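Local coordinates for protein NleG5-1 effector (Enterobacteria phage YYZ-2008, PDB 5VGC) that probably acts as a type III secretion effector with ubiquitin-protein transferase activity in a RING-related domain, and binds calcium ions, at residues I71-G74 / L75-I78; G65-N68 / D69-Q72. The protein carries 1 engineered substitution. All blocks are in the same frame, centred on the assembly; numbering follows the deposited sequence.

Contact 1 (I71-G74 / L75-I78)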
# COMPACT_ATOMS: atom_id res chain seq x y z
N ILE A 71 25.70 -13.73 26.14
CA ILE A 71 24.99 -13.65 24.85
C ILE A 71 23.72 -12.80 25.03
O ILE A 71 23.55 -11.77 24.34
CB ILE A 71 24.63 -15.05 24.27
CG1 ILE A 71 25.90 -15.89 24.00
CG2 ILE A 71 23.85 -14.90 22.96
CD1 ILE A 71 25.64 -17.36 23.81
N GLN A 72 22.86 -13.21 25.96
CA GLN A 72 21.59 -12.52 26.21
C GLN A 72 21.81 -11.05 26.61
O GLN A 72 21.18 -10.15 26.04
CB GLN A 72 20.73 -13.24 27.25
CG GLN A 72 19.25 -12.91 27.10
CD GLN A 72 18.43 -13.23 28.32
OE1 GLN A 72 18.72 -14.16 29.07
NE2 GLN A 72 17.37 -12.46 28.53
N ILE A 73 22.70 -10.82 27.58
CA ILE A 73 23.05 -9.44 28.01
C ILE A 73 23.52 -8.61 26.80
O ILE A 73 23.06 -7.47 26.58
CB ILE A 73 24.09 -9.44 29.18
CG1 ILE A 73 23.47 -9.99 30.48
CG2 ILE A 73 24.68 -8.06 29.43
CD1 ILE A 73 22.57 -9.03 31.25
N GLY A 74 24.43 -9.18 26.02
CA GLY A 74 24.90 -8.55 24.78
C GLY A 74 23.76 -8.18 23.84
O GLY A 74 23.66 -7.03 23.37
N LEU A 75 22.89 -9.15 23.58
CA LEU A 75 21.71 -8.91 22.74
C LEU A 75 20.80 -7.80 23.30
O LEU A 75 20.32 -6.93 22.54
CB LEU A 75 20.93 -10.22 22.51
CG LEU A 75 21.63 -11.26 21.62
CD1 LEU A 75 20.85 -12.56 21.59
CD2 LEU A 75 21.85 -10.74 20.20
N GLN A 76 20.58 -7.81 24.62
CA GLN A 76 19.83 -6.73 25.28
C GLN A 76 20.52 -5.37 25.03
O GLN A 76 19.86 -4.39 24.64
CB GLN A 76 19.65 -6.98 26.78
CG GLN A 76 18.74 -8.16 27.11
CD GLN A 76 18.58 -8.43 28.60
OE1 GLN A 76 19.50 -8.22 29.40
NE2 GLN A 76 17.40 -8.91 28.98
N TYR A 77 21.83 -5.34 25.23
CA TYR A 77 22.57 -4.09 24.98
C TYR A 77 22.50 -3.64 23.53
O TYR A 77 22.41 -2.44 23.26
CB TYR A 77 24.01 -4.16 25.49
CG TYR A 77 24.15 -3.97 27.01
CD1 TYR A 77 23.52 -2.89 27.67
CD2 TYR A 77 24.89 -4.86 27.78
CE1 TYR A 77 23.63 -2.72 29.03
CE2 TYR A 77 25.02 -4.69 29.15
CZ TYR A 77 24.39 -3.62 29.77
OH TYR A 77 24.50 -3.43 31.13
N ILE A 78 22.51 -4.59 22.59
CA ILE A 78 22.27 -4.27 21.16
C ILE A 78 20.88 -3.69 20.98
O ILE A 78 20.71 -2.67 20.30
CB ILE A 78 22.47 -5.46 20.20
CG1 ILE A 78 23.94 -5.87 20.16
CG2 ILE A 78 22.01 -5.08 18.77
CD1 ILE A 78 24.27 -7.06 19.29

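Contact 2 (G65-N68 / D69-Q72)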
# COMPACT_ATOMS: atom_id res chain seq x y z
N GLY A 65 31.76 -18.63 21.39
CA GLY A 65 31.78 -19.54 22.54
C GLY A 65 31.59 -18.91 23.92
O GLY A 65 32.05 -19.48 24.92
N LEU A 66 30.91 -17.77 23.98
CA LEU A 66 30.71 -17.04 25.24
C LEU A 66 29.53 -17.61 26.04
O LEU A 66 28.72 -18.39 25.52
CB LEU A 66 30.50 -15.54 24.98
CG LEU A 66 31.65 -14.78 24.32
CD1 LEU A 66 31.21 -13.36 23.97
CD2 LEU A 66 32.88 -14.74 25.22
N SER A 67 29.45 -17.20 27.31
CA SER A 67 28.39 -17.65 28.23
C SER A 67 27.00 -17.14 27.80
O SER A 67 26.86 -16.01 27.33
CB SER A 67 28.71 -17.16 29.65
OG SER A 67 27.73 -17.56 30.59
N ASN A 68 25.99 -18.00 27.98
CA ASN A 68 24.59 -17.64 27.70
C ASN A 68 24.26 -16.25 28.23
O ASN A 68 23.84 -15.37 27.46
CB ASN A 68 23.63 -18.67 28.32
CG ASN A 68 23.56 -19.97 27.53
OD1 ASN A 68 24.46 -20.28 26.74
ND2 ASN A 68 22.50 -20.73 27.74
N ASP A 69 24.48 -16.07 29.53
CA ASP A 69 24.35 -14.76 30.20
C ASP A 69 24.94 -13.63 29.34
O ASP A 69 24.25 -12.65 29.04
CB ASP A 69 25.05 -14.78 31.57
CG ASP A 69 24.26 -15.51 32.64
OD1 ASP A 69 23.58 -16.52 32.34
OD2 ASP A 69 24.33 -15.07 33.80
N ASN A 70 26.20 -13.81 28.93
CA ASN A 70 26.90 -12.82 28.08
C ASN A 70 26.17 -12.62 26.74
O ASN A 70 26.02 -11.48 26.28
CB ASN A 70 28.37 -13.21 27.83
CG ASN A 70 29.19 -13.30 29.10
OD1 ASN A 70 28.67 -13.55 30.19
ND2 ASN A 70 30.50 -13.11 28.97
N ILE A 71 25.70 -13.73 26.14
CA ILE A 71 24.99 -13.65 24.85
C ILE A 71 23.72 -12.80 25.03
O ILE A 71 23.55 -11.77 24.34
CB ILE A 71 24.63 -15.05 24.27
CG1 ILE A 71 25.90 -15.89 24.00
CG2 ILE A 71 23.85 -14.90 22.96
CD1 ILE A 71 25.64 -17.36 23.81
N GLN A 72 22.86 -13.21 25.96
CA GLN A 72 21.59 -12.52 26.21
C GLN A 72 21.81 -11.05 26.61
O GLN A 72 21.18 -10.15 26.04
CB GLN A 72 20.73 -13.24 27.25
CG GLN A 72 19.25 -12.91 27.10
CD GLN A 72 18.43 -13.23 28.32
OE1 GLN A 72 18.72 -14.16 29.07
NE2 GLN A 72 17.37 -12.46 28.53

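Contact 1 (I71-G74 / L75-I78)
The CG2 methyl of I73 overlaps the CD2 and CE2 atoms of the Y77 ring, 3.4 Å from Y77 CE2, and meets the ring obliquely. The two residues are four apart in the α-helix 68-85, and their side chains run alongside each other in the same direction. Torsions bring them together: Y77 CG stands beside its own backbone N (chi1 -78°), which leans the ring back over the preceding turn, while CG2 of I73 is anti to the backbone N and faces the coming turn. The ring also passes I73 O, with Y77 CD2 3.4 Å from it. Y77 is buried and reaches the loop residues I10 and L17, whereas I73 is exposed, so the pair runs from the surface inward.

A second i to i+4 pair is I71 and L75, which lie side by side with I71 CG2 4.0 Å from L75 CD1; I71 also touches Q63 in the loop ahead of the helix. Between these two apolar pairs, Q72 and Q76 extend from the helix with their amide planes turned 62° apart. As modelled, Q72 NE2 and Q76 NE2 approach to 3.6 Å, two donors that do not bond each other. The other branch of the Q76 amide, OE1, sits 3.7 Å from I73 CD1, and Q76 also touches the loop residue S15.

Beneath the side chains, regular helical bonds link L75 N to I71 O, Q76 N to Q72 O, Y77 N to I73 O and I78 N to G74 O. G74 is buried and takes part through its backbone alone, whereas I78 adds a side-chain contact to that carbonyl: its CG1 rests 3.4 Å from G74 O.

Contact 2 (G65-N68 / D69-Q72)
S67 and N70 meet where the chain enters helix 68-85: the S67 CB is 3.7 Å from N70 OD1, and the N70 CB lies against the S67 carbonyl oxygen. S67 occupies the N-cap position. Its hydroxyl is carried anti to the backbone N (chi1 180°), beside the carbonyl carbon and on the side of the helix start, where OG comes within 3.7 Å of D69 N and 4.0 Å of D69 CB. These are loose approaches, and the cap is defined here by position and backbone course.

N70 takes a different rotamer, with CG beside its own N and anti to the carbonyl carbon, which folds the amide back toward the cap residue. The start of its side chain also passes L66, the two CB atoms being 4.3 Å apart. I71 reaches back in the same sense through the branch not used against L75: CG1 stands beside the backbone N (chi1 -61°) and runs over S67 O at 3.5 Å. The chain continues nearly extended from there, placing I71 CD1 3.7 Å from L66 O.

The first turn is joined by backbone bonds. I71 N donates to S67 O and Q72 N to N68 O, each at 2.8 Å, the latter close to straight at 169°. Two more side chains flank the turn: N68 holds its amide on the outside, and D69 sets its CB near the S67 hydroxyl, with its carboxylate passing the N68 carbonyl carbon at longer range.

Serine, asparagine and aspartate thus supply short polar groups at a solvent-facing helix start, but across this contact the side chains contribute only van der Waals touches. The carboxylate of D69, in the first turn, would probably interact favourably with the positive end of the helix dipole.

Contacts 1 and 2 follow one another on helix 68-85, with centres about 8 Å apart, and share I71 and Q72. Contact 2 is a surface contact at the helix entry, joining the loop after strand 57-60 to the first turn; contact 1 lies further along and is partly buried, with G74, Y77 and I78 buried. The chemistry changes accordingly, from short polar side chains around an N-cap to apolar and aromatic pairs spaced four residues apart, with one glutamine pair among them. I71 spans both, using one branch toward the loop and the other toward the next turn. Both contacts lie away from the calcium sites.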